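Local coordinates for protein TatD-related deoxyribonuclease (Thermotoga maritima, PDB 1J6O) that probably acts as a metal-dependent deoxyribonuclease of the TatD family, hydrolysing ester bonds in DNA, at residues A[72-77]-A[137-142]; A[106-111]-A[144-149]; A[127-132]-A[155-160]; A[163-168]-A[210-215]; A[188-193]-A[237-242]. All blocks are in the same frame, centred on the assembly; numbering follows the deposited sequence.

Interaction 1. Residues A[72-77]-A[137-142]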
# COMPACT_ATOMS: atom_id res chain seq x y z
N GLY A 72 -4.99 -3.90 -9.74
CA GLY A 72 -4.14 -3.12 -10.63
C GLY A 72 -3.04 -3.95 -11.27
O GLY A 72 -2.97 -5.18 -11.12
N VAL A 73 -2.20 -3.24 -12.00
CA VAL A 73 -1.09 -3.84 -12.70
C VAL A 73 0.17 -3.09 -12.32
O VAL A 73 0.31 -1.89 -12.57
CB VAL A 73 -1.30 -3.76 -14.24
CG1 VAL A 73 -0.13 -4.41 -14.96
CG2 VAL A 73 -2.59 -4.47 -14.62
N HIS A 74 1.08 -3.85 -11.74
CA HIS A 74 2.38 -3.38 -11.26
C HIS A 74 3.24 -2.94 -12.46
O HIS A 74 3.11 -3.46 -13.55
CB HIS A 74 3.02 -4.56 -10.50
CG HIS A 74 4.29 -4.25 -9.77
ND1 HIS A 74 5.49 -4.03 -10.41
CD2 HIS A 74 4.57 -4.19 -8.44
CE1 HIS A 74 6.45 -3.85 -9.51
NE2 HIS A 74 5.91 -3.95 -8.31
N PRO A 75 4.13 -1.96 -12.25
CA PRO A 75 4.94 -1.55 -13.41
C PRO A 75 5.75 -2.68 -14.05
O PRO A 75 5.99 -2.67 -15.26
CB PRO A 75 5.81 -0.40 -12.85
CG PRO A 75 5.82 -0.63 -11.36
CD PRO A 75 4.40 -1.12 -11.07
N HIS A 76 6.17 -3.67 -13.26
CA HIS A 76 6.94 -4.76 -13.83
C HIS A 76 6.11 -5.46 -14.90
O HIS A 76 6.63 -5.85 -15.94
CB HIS A 76 7.37 -5.78 -12.76
CG HIS A 76 8.39 -5.27 -11.79
ND1 HIS A 76 9.08 -4.10 -11.76
CD2 HIS A 76 8.80 -5.99 -10.69
CE1 HIS A 76 9.88 -4.14 -10.64
NE2 HIS A 76 9.70 -5.29 -10.02
N ASP A 77 4.81 -5.56 -14.66
CA ASP A 77 3.90 -6.22 -15.58
C ASP A 77 3.32 -5.29 -16.66
O ASP A 77 2.43 -5.71 -17.41
CB ASP A 77 2.72 -6.86 -14.80
CG ASP A 77 3.16 -7.70 -13.55
OD1 ASP A 77 3.71 -7.15 -12.55
OD2 ASP A 77 2.91 -8.93 -13.54
N VAL A 137 -3.05 3.10 -4.82
CA VAL A 137 -2.06 2.41 -4.00
C VAL A 137 -0.89 2.50 -4.99
O VAL A 137 -0.82 1.74 -5.95
CB VAL A 137 -2.48 0.95 -3.74
CG1 VAL A 137 -1.31 0.14 -3.24
CG2 VAL A 137 -3.60 0.95 -2.69
N VAL A 138 0.02 3.45 -4.74
CA VAL A 138 1.18 3.69 -5.61
C VAL A 138 2.51 3.12 -5.21
O VAL A 138 2.93 3.19 -4.05
CB VAL A 138 1.33 5.23 -5.83
CG1 VAL A 138 2.43 5.54 -6.87
CG2 VAL A 138 -0.00 5.82 -6.27
N HIS A 139 3.19 2.56 -6.20
CA HIS A 139 4.50 1.95 -6.01
C HIS A 139 5.50 2.82 -6.75
O HIS A 139 5.33 3.07 -7.94
CB HIS A 139 4.48 0.55 -6.64
CG HIS A 139 5.83 -0.11 -6.70
ND1 HIS A 139 6.29 -0.95 -5.71
CD2 HIS A 139 6.80 -0.08 -7.64
CE1 HIS A 139 7.49 -1.41 -6.04
NE2 HIS A 139 7.82 -0.89 -7.21
N ILE A 140 6.53 3.30 -6.06
CA ILE A 140 7.54 4.14 -6.73
C ILE A 140 8.93 3.69 -6.29
O ILE A 140 9.22 3.64 -5.08
CB ILE A 140 7.43 5.65 -6.35
CG1 ILE A 140 6.06 6.21 -6.72
CG2 ILE A 140 8.56 6.42 -7.06
CD1 ILE A 140 5.83 7.66 -6.26
N ARG A 141 9.78 3.33 -7.25
CA ARG A 141 11.15 2.88 -6.94
C ARG A 141 12.07 3.72 -7.85
O ARG A 141 11.98 3.61 -9.07
CB ARG A 141 11.30 1.39 -7.22
CG ARG A 141 12.60 0.72 -6.69
CD ARG A 141 12.73 0.82 -5.16
NE ARG A 141 11.42 0.96 -4.50
CZ ARG A 141 11.23 1.14 -3.19
NH1 ARG A 141 12.27 1.21 -2.35
NH2 ARG A 141 9.99 1.28 -2.71
N ASP A 142 12.91 4.56 -7.25
CA ASP A 142 13.84 5.41 -8.01
C ASP A 142 13.17 6.16 -9.17
O ASP A 142 13.73 6.28 -10.27
CB ASP A 142 15.01 4.57 -8.54
CG ASP A 142 15.88 4.00 -7.42
OD1 ASP A 142 15.83 4.55 -6.30
OD2 ASP A 142 16.62 3.02 -7.65
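H74 and H139 mark the closest backbone approach, with CA atoms 7.8 Å apart. Segment 72-77 is loop following strand 67-71, and residues 137-141 belong to strand 136-141. No hydrogen bond joins the two, so the contact rests on side chains. The H74 ring reaches across with its NE2, which sits over the centre of one face of the H139 ring, 3.8 Å from H139 CE1. The two rings are oblique, with planes at 46° and centroids 4.5 Å apart. P75 adds its ring carbon CG, 3.9 Å from H139 CD2. H74 is held in turn by its own loop: H76 N donates to H74 ND1 at 3.0 Å, almost straight and in the ring plane, which fixes the rotation of the imidazole. The H139 ring extends from its strand with CG on the far side from the backbone N (chi1 171°), and this carries it to H74 and P75. With an alanine here the imidazole is gone; H74 NE2 and P75 CG would probably lose the ring they pack on, and the predicted metal site one ligand. H139 clusters with E103 and H164 at the C-terminal ends of barrel strands, typical of the metal centre in TatD-type TIM-barrel hydrolases.

Interaction 2. Residues A[106-111]-A[144-149]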
# COMPACT_ATOMS: atom_id res chain seq x y z
N LEU A 106 5.72 3.33 -10.94
CA LEU A 106 6.94 3.24 -11.74
C LEU A 106 8.08 2.63 -10.95
O LEU A 106 8.26 2.93 -9.76
CB LEU A 106 7.40 4.66 -12.14
CG LEU A 106 6.44 5.60 -12.84
CD1 LEU A 106 7.12 6.97 -13.03
CD2 LEU A 106 6.05 4.98 -14.19
N ASP A 107 8.86 1.79 -11.61
CA ASP A 107 10.01 1.16 -10.98
C ASP A 107 11.15 1.29 -12.00
O ASP A 107 11.23 0.53 -12.96
CB ASP A 107 9.78 -0.33 -10.66
CG ASP A 107 11.02 -0.98 -10.03
OD1 ASP A 107 12.13 -0.44 -10.21
OD2 ASP A 107 10.91 -2.02 -9.36
N PHE A 108 12.00 2.30 -11.81
CA PHE A 108 13.12 2.52 -12.72
C PHE A 108 14.39 1.89 -12.17
O PHE A 108 15.51 2.17 -12.64
CB PHE A 108 13.32 4.01 -12.99
CG PHE A 108 12.20 4.63 -13.78
CD1 PHE A 108 11.20 3.84 -14.33
CD2 PHE A 108 12.16 6.00 -14.00
CE1 PHE A 108 10.18 4.39 -15.08
CE2 PHE A 108 11.12 6.58 -14.76
CZ PHE A 108 10.14 5.78 -15.29
N PHE A 109 14.23 1.07 -11.14
CA PHE A 109 15.38 0.42 -10.56
C PHE A 109 15.53 -0.92 -11.28
O PHE A 109 16.60 -1.20 -11.80
CB PHE A 109 15.20 0.18 -9.05
CG PHE A 109 16.32 -0.61 -8.44
CD1 PHE A 109 17.58 -0.05 -8.28
CD2 PHE A 109 16.13 -1.94 -8.08
CE1 PHE A 109 18.65 -0.81 -7.77
CE2 PHE A 109 17.18 -2.70 -7.58
CZ PHE A 109 18.44 -2.14 -7.42
N ARG A 110 14.45 -1.72 -11.31
CA ARG A 110 14.47 -3.04 -11.97
C ARG A 110 14.25 -2.95 -13.48
O ARG A 110 14.82 -3.73 -14.25
CB ARG A 110 13.38 -3.98 -11.41
CG ARG A 110 13.66 -4.62 -10.05
CD ARG A 110 14.87 -5.57 -10.00
NE ARG A 110 14.77 -6.80 -10.79
CZ ARG A 110 13.82 -7.73 -10.65
NH1 ARG A 110 12.87 -7.58 -9.74
NH2 ARG A 110 13.85 -8.81 -11.40
N ASN A 111 13.40 -2.02 -13.89
CA ASN A 111 13.10 -1.83 -15.31
C ASN A 111 12.79 -3.10 -16.11
O ASN A 111 13.36 -3.35 -17.18
CB ASN A 111 14.23 -1.05 -15.98
CG ASN A 111 14.13 0.44 -15.72
OD1 ASN A 111 15.06 0.96 -14.93
ND2 ASN A 111 13.23 1.11 -16.22
N TYR A 144 10.70 8.95 -8.15
CA TYR A 144 9.86 9.93 -7.49
C TYR A 144 9.59 11.17 -8.32
O TYR A 144 8.45 11.61 -8.41
CB TYR A 144 10.46 10.29 -6.12
CG TYR A 144 10.21 9.17 -5.13
CD1 TYR A 144 9.01 9.10 -4.42
CD2 TYR A 144 11.14 8.14 -4.97
CE1 TYR A 144 8.72 8.01 -3.58
CE2 TYR A 144 10.86 7.03 -4.12
CZ TYR A 144 9.64 6.98 -3.44
OH TYR A 144 9.31 5.88 -2.67
N SER A 145 10.62 11.74 -8.95
CA SER A 145 10.40 12.92 -9.76
C SER A 145 9.46 12.63 -10.92
O SER A 145 8.56 13.41 -11.22
CB SER A 145 11.72 13.46 -10.33
OG SER A 145 11.48 14.53 -11.24
N GLU A 146 9.66 11.49 -11.57
CA GLU A 146 8.81 11.13 -12.70
C GLU A 146 7.37 10.84 -12.30
O GLU A 146 6.43 11.25 -13.00
CB GLU A 146 9.43 9.94 -13.46
CG GLU A 146 10.79 10.25 -14.14
CD GLU A 146 12.02 10.00 -13.25
OE1 GLU A 146 11.90 10.01 -12.00
OE2 GLU A 146 13.12 9.80 -13.83
N ALA A 147 7.20 10.16 -11.18
CA ALA A 147 5.86 9.83 -10.72
C ALA A 147 5.19 11.14 -10.29
O ALA A 147 4.02 11.37 -10.61
CB ALA A 147 5.93 8.85 -9.56
N TYR A 148 5.92 12.00 -9.58
CA TYR A 148 5.34 13.27 -9.14
C TYR A 148 4.78 14.05 -10.33
O TYR A 148 3.63 14.49 -10.31
CB TYR A 148 6.38 14.14 -8.44
CG TYR A 148 5.80 15.43 -7.90
CD1 TYR A 148 4.98 15.43 -6.77
CD2 TYR A 148 6.09 16.65 -8.51
CE1 TYR A 148 4.46 16.63 -6.25
CE2 TYR A 148 5.58 17.85 -8.00
CZ TYR A 148 4.77 17.83 -6.87
OH TYR A 148 4.25 19.02 -6.38
N GLU A 149 5.60 14.23 -11.36
CA GLU A 149 5.18 14.95 -12.56
C GLU A 149 3.88 14.37 -13.13
O GLU A 149 2.95 15.10 -13.47
CB GLU A 149 6.27 14.88 -13.64
CG GLU A 149 7.39 15.89 -13.51
CD GLU A 149 6.94 17.32 -13.79
OE1 GLU A 149 6.15 17.52 -14.75
OE2 GLU A 149 7.38 18.24 -13.07
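L106 and A147 bring the backbones nearest, with CA atoms 6.8 Å apart, where the end of strand 98-107 and the loop after it meet the first turns of helix 144-153. In this TIM-barrel fold the helix follows strand 136-141, the neighbour of strand 98-107, so the contact packs a barrel helix against the adjacent strand. L106 does this with one methyl. Its CD1 lies 3.7 Å from A147 N, and it also touches E146 CB and A147 CB. F108 meets the helix with the edge of its ring: CE2 is 3.7 Å from E146 CG, near the ring plane. The E146 chain bends at chi2 (89°), which brings its carboxylate back to the same ring edge with the two planes 89° apart. An alanine here takes away CG and the carboxylate, and the F108 ring edge would probably be less restrained on that side. Helix 115-132 adds A115 and Q118 against F108. D107 shapes the loop beyond. F109 N lies 2.7 Å from D107 OD1 and closes an Asx turn. R110 N, three residues on, makes it an Asx motif, meeting D107 OD1 at 2.9 Å from above the carboxylate plane.

Interaction 3. Residues A[127-132]-A[155-160]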
# COMPACT_ATOMS: atom_id res chain seq x y z
N GLU A 127 -6.06 7.40 -14.29
CA GLU A 127 -7.30 7.88 -14.90
C GLU A 127 -8.50 7.04 -14.48
O GLU A 127 -9.61 7.57 -14.25
CB GLU A 127 -7.18 7.92 -16.43
CG GLU A 127 -6.10 8.89 -16.83
CD GLU A 127 -5.91 9.05 -18.33
OE1 GLU A 127 -5.82 8.03 -19.05
OE2 GLU A 127 -5.81 10.20 -18.77
N LEU A 128 -8.30 5.73 -14.35
CA LEU A 128 -9.40 4.88 -13.93
C LEU A 128 -9.79 5.20 -12.48
O LEU A 128 -10.98 5.27 -12.14
CB LEU A 128 -9.02 3.40 -14.03
CG LEU A 128 -10.07 2.44 -13.47
CD1 LEU A 128 -11.36 2.50 -14.27
CD2 LEU A 128 -9.51 1.04 -13.49
N ALA A 129 -8.80 5.38 -11.61
CA ALA A 129 -9.08 5.70 -10.21
C ALA A 129 -9.87 7.02 -10.12
O ALA A 129 -10.80 7.16 -9.30
CB ALA A 129 -7.78 5.79 -9.41
N GLY A 130 -9.51 7.99 -10.96
CA GLY A 130 -10.20 9.27 -10.94
C GLY A 130 -11.66 9.05 -11.33
O GLY A 130 -12.60 9.56 -10.69
N LYS A 131 -11.87 8.26 -12.38
CA LYS A 131 -13.21 7.97 -12.84
C LYS A 131 -14.08 7.28 -11.78
O LYS A 131 -15.25 7.64 -11.57
CB LYS A 131 -13.10 7.08 -14.09
CG LYS A 131 -14.44 6.59 -14.62
CD LYS A 131 -14.23 5.71 -15.86
CE LYS A 131 -15.50 5.02 -16.32
NZ LYS A 131 -15.21 3.97 -17.35
N LEU A 132 -13.52 6.28 -11.11
CA LEU A 132 -14.25 5.53 -10.09
C LEU A 132 -14.20 6.17 -8.71
O LEU A 132 -14.89 5.73 -7.79
CB LEU A 132 -13.69 4.10 -10.02
CG LEU A 132 -13.61 3.28 -11.32
CD1 LEU A 132 -12.99 1.88 -11.02
CD2 LEU A 132 -15.00 3.13 -11.95
N SER A 155 -6.24 14.74 -13.14
CA SER A 155 -7.38 14.73 -12.23
C SER A 155 -7.38 13.52 -11.29
O SER A 155 -7.86 12.44 -11.65
CB SER A 155 -8.67 14.74 -13.06
OG SER A 155 -9.82 14.87 -12.24
N LEU A 156 -6.85 13.72 -10.09
CA LEU A 156 -6.78 12.65 -9.10
C LEU A 156 -8.07 12.45 -8.32
O LEU A 156 -8.88 13.36 -8.18
CB LEU A 156 -5.67 12.95 -8.11
CG LEU A 156 -4.30 13.09 -8.75
CD1 LEU A 156 -3.30 13.50 -7.69
CD2 LEU A 156 -3.90 11.78 -9.38
N PRO A 157 -8.26 11.24 -7.77
CA PRO A 157 -9.47 10.95 -6.99
C PRO A 157 -9.44 11.83 -5.74
O PRO A 157 -8.35 12.23 -5.29
CB PRO A 157 -9.31 9.48 -6.62
CG PRO A 157 -8.30 8.94 -7.58
CD PRO A 157 -7.35 10.07 -7.79
N GLU A 158 -10.62 12.12 -5.19
CA GLU A 158 -10.78 12.95 -3.98
C GLU A 158 -9.74 12.52 -2.95
O GLU A 158 -8.93 13.32 -2.48
CB GLU A 158 -12.19 12.78 -3.40
CG GLU A 158 -13.29 13.36 -4.29
CD GLU A 158 -14.69 12.87 -3.89
OE1 GLU A 158 -14.79 11.96 -3.04
OE2 GLU A 158 -15.68 13.39 -4.44
N LYS A 159 -9.80 11.24 -2.58
CA LYS A 159 -8.86 10.67 -1.61
C LYS A 159 -7.76 10.19 -2.55
O LYS A 159 -7.90 9.15 -3.17
CB LYS A 159 -9.48 9.46 -0.91
CG LYS A 159 -10.74 9.73 -0.10
CD LYS A 159 -10.41 9.80 1.38
CE LYS A 159 -11.65 10.11 2.21
NZ LYS A 159 -12.73 9.12 1.96
N ARG A 160 -6.67 10.95 -2.65
CA ARG A 160 -5.57 10.58 -3.53
C ARG A 160 -5.06 9.15 -3.32
O ARG A 160 -4.98 8.35 -4.28
CB ARG A 160 -4.43 11.58 -3.34
CG ARG A 160 -4.91 13.02 -3.38
CD ARG A 160 -4.36 13.77 -4.55
NE ARG A 160 -4.79 15.17 -4.56
CZ ARG A 160 -6.02 15.57 -4.82
NH1 ARG A 160 -6.98 14.69 -5.09
NH2 ARG A 160 -6.29 16.87 -4.83
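The loop that leads from helix 144-153 into strand 161-163 packs here against the last turns of helix 115-132, on the outside of the barrel. P157 and G130 have the nearest CA atoms, 4.4 Å apart. The P157 ring makes most of the contact. Its CG lies 3.5 Å from A129 O and 3.7 Å from A129 CB, so one ring carbon meets both the carbonyl and the methyl of the same residue. The same CG is 3.7 Å from G130 N. No hydrogen bond crosses, and the fit is one of van der Waals packing. G130 probably lets the chain come this near, since a CB here would be likely to run into S155 O, which stands 4.0 Å from G130 CA. These are neighbouring outer elements of the TIM barrel: helix 115-132 precedes strand 136-141, and the loop comes after the next helix. L136, at the start of strand 136-141, touches both A129 and P157 and ties the contact to the barrel wall. On the helix side, K131 N and L132 N keep their regular bonds to E127 O and L128 O. On the loop side, R160 NH1 reaches back to P157 O in a weak bond of 2.8 Å, bent to 121°. E158 OE1 accepts from N133 ND2, which adds a polar tie just past the end of the helix.

Interaction 4. Residues A[163-168]-A[210-215]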
# COMPACT_ATOMS: atom_id res chain seq x y z
N ILE A 163 1.42 6.36 -1.07
CA ILE A 163 2.64 6.07 -1.83
C ILE A 163 3.15 4.99 -0.88
O ILE A 163 3.69 5.26 0.21
CB ILE A 163 3.63 7.24 -1.85
CG1 ILE A 163 2.94 8.47 -2.47
CG2 ILE A 163 4.88 6.84 -2.65
CD1 ILE A 163 2.36 8.21 -3.87
N HIS A 164 2.98 3.74 -1.28
CA HIS A 164 3.40 2.64 -0.43
C HIS A 164 4.90 2.43 -0.31
O HIS A 164 5.66 2.77 -1.22
CB HIS A 164 2.63 1.40 -0.90
CG HIS A 164 3.48 0.34 -1.51
ND1 HIS A 164 4.04 -0.69 -0.77
CD2 HIS A 164 3.84 0.11 -2.80
CE1 HIS A 164 4.70 -1.49 -1.58
NE2 HIS A 164 4.60 -1.03 -2.81
N ALA A 165 5.33 1.89 0.83
CA ALA A 165 6.76 1.62 1.08
C ALA A 165 7.58 2.84 0.66
O ALA A 165 8.59 2.71 -0.06
CB ALA A 165 7.22 0.38 0.30
N PHE A 166 7.14 4.01 1.11
CA PHE A 166 7.82 5.26 0.78
C PHE A 166 9.32 5.11 1.02
O PHE A 166 9.75 4.76 2.12
CB PHE A 166 7.29 6.42 1.62
CG PHE A 166 7.96 7.72 1.30
CD1 PHE A 166 7.63 8.40 0.13
CD2 PHE A 166 8.94 8.23 2.12
CE1 PHE A 166 8.28 9.59 -0.21
CE2 PHE A 166 9.60 9.42 1.78
CZ PHE A 166 9.27 10.08 0.62
N SER A 167 10.11 5.40 -0.01
CA SER A 167 11.55 5.27 0.09
C SER A 167 12.41 6.45 -0.33
O SER A 167 13.55 6.25 -0.79
CB SER A 167 11.98 4.04 -0.71
OG SER A 167 11.52 4.15 -2.06
N SER A 168 11.90 7.67 -0.22
CA SER A 168 12.71 8.81 -0.60
C SER A 168 13.04 9.63 0.65
O SER A 168 12.93 9.14 1.78
CB SER A 168 12.00 9.67 -1.63
OG SER A 168 12.95 10.50 -2.28
N VAL A 210 0.59 5.66 7.08
CA VAL A 210 -0.24 4.50 7.33
C VAL A 210 0.79 3.37 7.43
O VAL A 210 1.93 3.52 6.96
CB VAL A 210 -1.24 4.17 6.22
CG1 VAL A 210 -2.41 5.14 6.30
CG2 VAL A 210 -0.53 4.16 4.86
N LEU A 211 0.41 2.27 8.06
CA LEU A 211 1.33 1.14 8.21
C LEU A 211 1.11 0.12 7.11
O LEU A 211 0.04 0.07 6.48
CB LEU A 211 1.07 0.42 9.53
CG LEU A 211 0.94 1.25 10.80
CD1 LEU A 211 0.31 0.38 11.88
CD2 LEU A 211 2.33 1.75 11.23
N GLU A 212 2.12 -0.70 6.86
CA GLU A 212 1.98 -1.72 5.85
C GLU A 212 3.06 -2.76 6.09
O GLU A 212 4.05 -2.49 6.78
CB GLU A 212 2.15 -1.13 4.45
CG GLU A 212 3.61 -0.85 4.07
CD GLU A 212 3.71 -0.38 2.63
OE1 GLU A 212 3.32 0.77 2.39
OE2 GLU A 212 4.14 -1.17 1.75
N THR A 213 2.85 -3.96 5.56
CA THR A 213 3.83 -5.02 5.71
C THR A 213 4.39 -5.37 4.34
O THR A 213 5.55 -5.73 4.22
CB THR A 213 3.25 -6.36 6.23
OG1 THR A 213 2.22 -6.81 5.33
CG2 THR A 213 2.70 -6.22 7.64
N ASP A 214 3.56 -5.25 3.30
CA ASP A 214 3.95 -5.61 1.95
C ASP A 214 4.25 -7.13 2.04
O ASP A 214 5.03 -7.68 1.26
CB ASP A 214 5.21 -4.84 1.49
CG ASP A 214 5.40 -4.91 -0.03
OD1 ASP A 214 4.44 -5.25 -0.76
OD2 ASP A 214 6.54 -4.61 -0.48
N CYS A 215 3.60 -7.82 2.99
CA CYS A 215 3.84 -9.27 3.13
C CYS A 215 3.56 -9.99 1.80
O CYS A 215 2.62 -9.63 1.09
CB CYS A 215 2.98 -9.85 4.27
SG CYS A 215 1.18 -9.76 4.04
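E212 grips H164 and the next backbone N-H with the two oxygens of one carboxylate. The segments take in the ends of strands 161-163 and 209-211 and the loops after them, at the C-terminal end of a TIM barrel, where this fold carries its active site. The tight part is polar. H164 ND1 donates to E212 OE2 at 2.6 Å, nearly straight at 166°. The bond uses the syn lone pair of OE2 and lies in the ring plane, and the ring and carboxylate are nearly coplanar. The other oxygen is met differently: A165 N approaches E212 OE1 at 2.8 Å from above the carboxylate plane. Two bonds thus fix the carboxylate, and its hold on ND1 sets the rotation of the imidazole. E212 CG sits between the backbone N and the carbonyl carbon (chi1 77°), and the chain then runs out extended to H164. In this buried setting E212 probably acts as a second-shell residue, positioning H164, a predicted metal ligand. H164 NE2 is turned the other way and makes a weak hydrogen bond to E103 OE2. The H164 ring also stacks on that of H17.

The looser part has two sides. A165 is partly exposed, and its CB only rests near E212 OE2, at 3.7 Å. D214, another predicted ligand, is buried but touches H164 only loosely. It stands at the edge of the H164 ring with its plane turned 74° from it, and its OD1 accepts instead from H19 NE2. D214 comes nearest to H164 with OD2, 3.8 Å from H164 CE1.

Interaction 5. Residues A[188-193]-A[237-242]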
# COMPACT_ATOMS: atom_id res chain seq x y z
N PRO A 188 11.09 -2.01 6.73
CA PRO A 188 12.38 -1.29 6.64
C PRO A 188 12.62 -0.18 7.67
O PRO A 188 13.76 0.18 7.95
CB PRO A 188 12.38 -0.76 5.21
CG PRO A 188 11.55 -1.86 4.45
CD PRO A 188 10.42 -2.07 5.42
N VAL A 189 11.55 0.39 8.21
CA VAL A 189 11.71 1.45 9.21
C VAL A 189 12.45 0.93 10.46
O VAL A 189 13.06 1.72 11.23
CB VAL A 189 10.32 2.03 9.60
CG1 VAL A 189 9.63 1.12 10.62
CG2 VAL A 189 10.48 3.48 10.15
N THR A 190 12.41 -0.39 10.66
CA THR A 190 13.07 -1.01 11.81
C THR A 190 14.52 -1.43 11.54
O THR A 190 15.20 -1.87 12.47
CB THR A 190 12.38 -2.31 12.26
OG1 THR A 190 12.56 -3.30 11.24
CG2 THR A 190 10.90 -2.09 12.54
N TYR A 191 14.98 -1.32 10.30
CA TYR A 191 16.34 -1.71 9.94
C TYR A 191 17.38 -0.76 10.52
O TYR A 191 17.32 0.44 10.29
CB TYR A 191 16.50 -1.79 8.42
CG TYR A 191 15.58 -2.81 7.76
CD1 TYR A 191 14.81 -3.70 8.52
CD2 TYR A 191 15.49 -2.88 6.37
CE1 TYR A 191 13.98 -4.64 7.90
CE2 TYR A 191 14.67 -3.79 5.74
CZ TYR A 191 13.92 -4.67 6.51
OH TYR A 191 13.11 -5.59 5.87
N PRO A 192 18.36 -1.29 11.27
CA PRO A 192 19.36 -0.38 11.83
C PRO A 192 20.00 0.53 10.79
O PRO A 192 20.28 1.69 11.07
CB PRO A 192 20.37 -1.33 12.50
CG PRO A 192 20.22 -2.61 11.74
CD PRO A 192 18.71 -2.70 11.52
N LYS A 193 20.19 0.00 9.59
CA LYS A 193 20.81 0.76 8.51
C LYS A 193 19.96 1.89 7.95
O LYS A 193 20.51 2.86 7.43
N VAL A 237 5.18 -0.42 14.43
CA VAL A 237 4.56 0.56 15.30
C VAL A 237 5.54 0.90 16.45
O VAL A 237 5.72 2.07 16.82
CB VAL A 237 3.26 -0.01 15.90
CG1 VAL A 237 2.82 0.85 17.09
CG2 VAL A 237 2.16 -0.04 14.82
N GLU A 238 6.17 -0.13 17.01
CA GLU A 238 7.12 0.07 18.10
C GLU A 238 8.19 1.06 17.69
O GLU A 238 8.43 2.05 18.39
CB GLU A 238 7.75 -1.26 18.49
CG GLU A 238 8.88 -1.16 19.48
CD GLU A 238 9.30 -2.53 19.96
OE1 GLU A 238 9.44 -3.44 19.11
OE2 GLU A 238 9.49 -2.70 21.19
N THR A 239 8.82 0.83 16.55
CA THR A 239 9.85 1.74 16.09
C THR A 239 9.31 3.14 15.87
O THR A 239 9.93 4.13 16.31
CB THR A 239 10.52 1.21 14.79
OG1 THR A 239 11.23 -0.01 15.09
CG2 THR A 239 11.50 2.22 14.20
N ILE A 240 8.17 3.26 15.20
CA ILE A 240 7.60 4.58 14.95
C ILE A 240 7.34 5.31 16.25
O ILE A 240 7.65 6.51 16.36
CB ILE A 240 6.29 4.49 14.14
CG1 ILE A 240 6.62 3.97 12.73
CG2 ILE A 240 5.60 5.86 14.07
CD1 ILE A 240 5.36 3.70 11.88
N SER A 241 6.79 4.62 17.23
CA SER A 241 6.51 5.24 18.52
C SER A 241 7.81 5.71 19.20
O SER A 241 7.87 6.79 19.81
CB SER A 241 5.76 4.27 19.43
OG SER A 241 6.60 3.21 19.88
N GLN A 242 8.87 4.92 19.07
CA GLN A 242 10.12 5.30 19.70
C GLN A 242 10.76 6.49 19.01
O GLN A 242 11.25 7.43 19.65
CB GLN A 242 11.08 4.11 19.70
CG GLN A 242 10.48 2.94 20.43
CD GLN A 242 11.31 1.69 20.33
OE1 GLN A 242 12.02 1.48 19.35
NE2 GLN A 242 11.20 0.84 21.35
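T190 and T239 meet across this contact without a ring between them. The flat group nearby is Y191: P188 CA lies over the centre of one face of its ring, 3.4 Å above the plane, and R224 makes a cation-pi contact with the same ring. Y191 belongs to the loop after strand 181-185 in the TIM barrel, whose 3-10 segment, which includes 188-190, packs against helix 233-244. The turn is closed by Y191 N, which donates to P188 O at 3.0 Å.

T190 and T239 have the nearest CA atoms, 6.0 Å apart. T239 points at the turn and meets it with both branches. Its methyl CG2 lies 3.4 Å from V189 O and 4.2 Å from V189 CG1, where the two side chains slide past each other in opposite directions. The T190 and T239 side chains cross at about a right angle, with the T190 methyl against the T239 hydroxyl. T190 turns its own hydroxyl away to other partners: OG1 sits between the backbone N and the carbonyl carbon (chi1 68°) and is bonded to G187 O and Q221 N.

Helix 195-204 packs on the same place: L197 and V201 touch V189, while R198 touches T239 and bonds to V189 O. Within helix 233-244, S241 OG donates to E238 O at 2.6 Å, beside the regular bond from Q242 N. Across the contact, the closest atoms are T190 CG2 and T239 OG1, 3.3 Å apart.

How the interactions relate
Interactions 1 and 4 share the predicted metal centre. Their centres are about 12 Å apart, V138 O bonds to H164 N at 2.8 Å, and H139 ND1 lies 3.4 Å from H164 NE2. Interaction 2 adjoins interaction 1 through the neighbouring strands: R141 N bonds to L106 O and F108 N to R141 O, each at 3.0 Å. It reaches interaction 4 as well, where Y144 OH meets S167 N at 2.8 Å. Interaction 5 joins interaction 4 by apolar packing of L211 on V237 and I240. Interaction 3 is remote from the site. It and interaction 5 lie on opposite sides of the chain's centre, with centres about 32 Å apart.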